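Local coordinates for imelysin-like protein (Psychrobacter arcticus, PDB 3PF0) that is of unknown function but belongs to the imelysin-like (peptidase M75) family and has been put forward as a putative metalloendopeptidase, at residues G170-E173 with A174-N178; D179-D182 with A183-A187. All coordinates share one frame; numbering follows the deposited sequence.

Contact 1: G170-E173 with A174-N178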
# COMPACT_ATOMS: atom_id res chain seq x y z
N GLY A 170 13.05 5.64 1.72
CA GLY A 170 14.45 5.96 1.47
C GLY A 170 14.58 6.86 0.25
O GLY A 170 15.26 7.88 0.29
N LEU A 171 13.89 6.49 -0.85
CA LEU A 171 13.87 7.27 -2.09
C LEU A 171 13.22 8.64 -1.87
O LEU A 171 13.71 9.66 -2.36
CB LEU A 171 13.14 6.47 -3.18
CG LEU A 171 13.95 5.35 -3.82
CD1 LEU A 171 13.05 4.28 -4.43
CD2 LEU A 171 14.95 5.89 -4.84
N GLU A 172 12.15 8.68 -1.06
CA GLU A 172 11.44 9.91 -0.75
C GLU A 172 12.38 10.91 -0.10
O GLU A 172 12.43 12.08 -0.51
CB GLU A 172 10.28 9.62 0.20
CG GLU A 172 9.46 10.86 0.53
CD GLU A 172 8.41 10.68 1.61
OE1 GLU A 172 8.39 9.62 2.26
OE2 GLU A 172 7.61 11.62 1.79
N GLU A 173 13.15 10.43 0.89
CA GLU A 173 14.11 11.21 1.64
C GLU A 173 15.22 11.72 0.73
O GLU A 173 15.55 12.90 0.82
CB GLU A 173 14.68 10.36 2.80
CG GLU A 173 15.57 11.13 3.77
CD GLU A 173 14.98 12.42 4.31
OE1 GLU A 173 14.04 12.35 5.13
OE2 GLU A 173 15.46 13.51 3.91
N ALA A 174 15.79 10.86 -0.14
CA ALA A 174 16.86 11.27 -1.04
C ALA A 174 16.39 12.29 -2.09
O ALA A 174 17.13 13.22 -2.40
CB ALA A 174 17.46 10.06 -1.73
N LEU A 175 15.14 12.14 -2.60
CA LEU A 175 14.59 13.06 -3.61
C LEU A 175 14.11 14.41 -3.03
O LEU A 175 14.11 15.42 -3.75
CB LEU A 175 13.45 12.40 -4.40
CG LEU A 175 13.88 11.26 -5.33
CD1 LEU A 175 12.70 10.45 -5.79
CD2 LEU A 175 14.69 11.77 -6.52
N TYR A 176 13.76 14.44 -1.74
CA TYR A 176 13.26 15.66 -1.10
C TYR A 176 14.24 16.32 -0.11
O TYR A 176 13.88 17.35 0.47
CB TYR A 176 11.95 15.37 -0.38
CG TYR A 176 10.78 15.37 -1.33
CD1 TYR A 176 10.42 14.22 -2.03
CD2 TYR A 176 10.06 16.53 -1.59
CE1 TYR A 176 9.37 14.22 -2.94
CE2 TYR A 176 9.00 16.54 -2.48
CZ TYR A 176 8.65 15.39 -3.15
OH TYR A 176 7.60 15.41 -4.03
N ALA A 177 15.47 15.78 0.03
CA ALA A 177 16.50 16.32 0.94
C ALA A 177 16.94 17.71 0.51
O ALA A 177 17.22 18.56 1.37
CB ALA A 177 17.71 15.40 0.98
N ASN A 178 17.07 17.94 -0.81
CA ASN A 178 17.51 19.21 -1.40
C ASN A 178 16.79 19.45 -2.72
O ASN A 178 16.09 18.56 -3.20
CB ASN A 178 19.04 19.19 -1.63
CG ASN A 178 19.88 19.10 -0.37
OD1 ASN A 178 19.93 20.03 0.44
ND2 ASN A 178 20.58 17.99 -0.20
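Three backbone hydrogen bonds join Gly170-Glu173 to Ala174-Asn178 along the last turns of helix 167-176. Ala174 N donates to Gly170 O at 3.1 Å, and Leu175 N to Leu171 O at 2.9 Å. Tyr176 N reaches Glu172 O at 3.0 Å, but this bond is the most bent of the three, with an N-H...O angle of 135°.

Side chains of the later turn lie against carbonyls of the earlier one. Leu175 CG comes within 3.4 Å of Leu171 O. The Tyr176 ring turns its edge to Glu172 O, which lies in the ring plane 3.3 Å from CD1. The first torsion of Tyr176 (chi1 -81°) places CG beside its own backbone N, which keeps the ring edge next to the carbonyl that this N binds. Glu173 bends at chi2 (51°), and its OE2 passes 4.1 Å from Ala177 CB.

Glu172 OE2 accepts from Ala265 N, and Glu173 OE1 has a weak bond to His140 ND1. Arg99 makes a cation-pi contact with Tyr176 and donates through NE to Leu175 O. Leu171 and Leu175 both pack on Trp102 of helix 92-112.

The chemistry is that of a helix nearing its C-terminal end: backbone bonds carry the turn, and a cationic side chain satisfies a late carbonyl where it would probably also temper the helix dipole.

Contact 2: D179-D182 with A183-A187; sequences DSLD and AGQCA
Asp182 and Gln185 meet where the loop 179-182 runs into helix 183-214. The loop residues Ser180 and Leu181 are extended, and the chain turns helical at Ala183. Asp182 holds the N-cap position. Its carbonyl O accepts the first helical bond from Cys186 N at 2.9 Å, nearly in line with the C=O.

Two further bonds close a capping box. Asp182 OD1 accepts from Gln185 N at 3.0 Å, with an N-H...O angle of 168°. In return, Asp182 N donates to Gln185 OE1 at 3.1 Å, just as straight, from a position tilted 19° off the amide plane. The carboxylate swings over the helix start because chi1 of Asp182 (63°) sets CG between its backbone N and carbonyl carbon. The two side chains cross at about a right angle, yet their flat ends stack with OD1 3.6 Å from OE1. With an alanine at Gln185, Asp182 N is likely to lose this acceptor and the Asp182 carboxylate its stacked amide, so that one of the two bonds of the box remains.

Apolar contacts back the cap. Leu181 CD2 rests 3.8 Å from Gln185 CB, and Leu181 CB lies 4.2 Å from Cys186 SG. Leu181 also packs on Leu95 and Leu98 of helix 92-112, and its backbone is hydrogen-bonded to Val90.

The chemistry thus fixes the helix start in two ways. The box gives Gln185 N an acceptor in OD1 and gives the N-cap N-H a mate in OE1, and the negative carboxylate at this end is likely to suit the helix dipole. One turn in, the disulfide from Cys186 SG ties the helix covalently to Cys85, which directly follows helix 48-84.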
# COMPACT_ATOMS: atom_id res chain seq x y z
N ASP A 179 16.98 20.64 -3.32
CA ASP A 179 16.39 20.98 -4.63
C ASP A 179 17.37 20.60 -5.76
O ASP A 179 17.21 21.02 -6.90
CB ASP A 179 15.98 22.48 -4.69
CG ASP A 179 17.10 23.51 -4.66
OD1 ASP A 179 18.20 23.18 -4.18
OD2 ASP A 179 16.83 24.68 -5.05
N SER A 180 18.36 19.76 -5.43
CA SER A 180 19.41 19.30 -6.33
C SER A 180 19.97 17.97 -5.87
O SER A 180 20.12 17.74 -4.67
CB SER A 180 20.53 20.34 -6.38
OG SER A 180 21.55 19.99 -7.30
N LEU A 181 20.27 17.07 -6.83
CA LEU A 181 20.89 15.77 -6.58
C LEU A 181 22.31 15.80 -7.10
O LEU A 181 22.50 16.03 -8.29
CB LEU A 181 20.14 14.59 -7.26
CG LEU A 181 18.74 14.20 -6.79
CD1 LEU A 181 18.17 13.13 -7.70
CD2 LEU A 181 18.74 13.65 -5.38
N ASP A 182 23.30 15.57 -6.23
CA ASP A 182 24.70 15.50 -6.68
C ASP A 182 25.01 14.06 -7.12
O ASP A 182 24.13 13.20 -7.05
CB ASP A 182 25.69 16.03 -5.61
CG ASP A 182 25.77 15.28 -4.29
OD1 ASP A 182 25.46 14.07 -4.26
OD2 ASP A 182 26.22 15.89 -3.30
N ALA A 183 26.26 13.79 -7.56
CA ALA A 183 26.67 12.48 -8.05
C ALA A 183 26.36 11.32 -7.07
O ALA A 183 25.82 10.30 -7.50
CB ALA A 183 28.15 12.49 -8.40
N GLY A 184 26.69 11.50 -5.78
CA GLY A 184 26.43 10.51 -4.73
C GLY A 184 24.96 10.27 -4.48
O GLY A 184 24.53 9.11 -4.37
N GLN A 185 24.15 11.36 -4.42
CA GLN A 185 22.70 11.26 -4.23
C GLN A 185 22.03 10.58 -5.45
O GLN A 185 21.09 9.81 -5.28
CB GLN A 185 22.09 12.65 -3.99
CG GLN A 185 22.22 13.08 -2.54
CD GLN A 185 22.26 14.58 -2.36
OE1 GLN A 185 22.28 15.37 -3.32
NE2 GLN A 185 22.30 15.01 -1.11
N CYS A 186 22.57 10.82 -6.65
CA CYS A 186 22.14 10.23 -7.91
C CYS A 186 22.36 8.72 -7.91
O CYS A 186 21.46 7.97 -8.31
CB CYS A 186 22.87 10.89 -9.07
SG CYS A 186 21.81 11.97 -10.05
N ALA A 187 23.54 8.27 -7.43
CA ALA A 187 23.91 6.86 -7.33
C ALA A 187 22.98 6.14 -6.37
O ALA A 187 22.65 4.98 -6.62
CB ALA A 187 25.36 6.72 -6.88

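Contacts 1 and 2 follow each other in the chain, their centres about 10 Å apart. Contact 1 is mostly buried and lies on helix 167-176. Contact 2 is only partly buried, further from the centre of the chain, and starts helix 183-214. They touch directly: Leu181 CD2 lies 3.4 Å from Ala174 O, and Leu175 CD2 lies 3.9 Å from Leu181 CD1. Leu175 and Leu181 also share Leu98 of helix 92-112, so both contacts lean on that helix. Their chemistry differs with place. In contact 1 the bonds between segments are all backbone to backbone. In contact 2 two side-chain bonds join one backbone bond, at a helix start without an earlier turn.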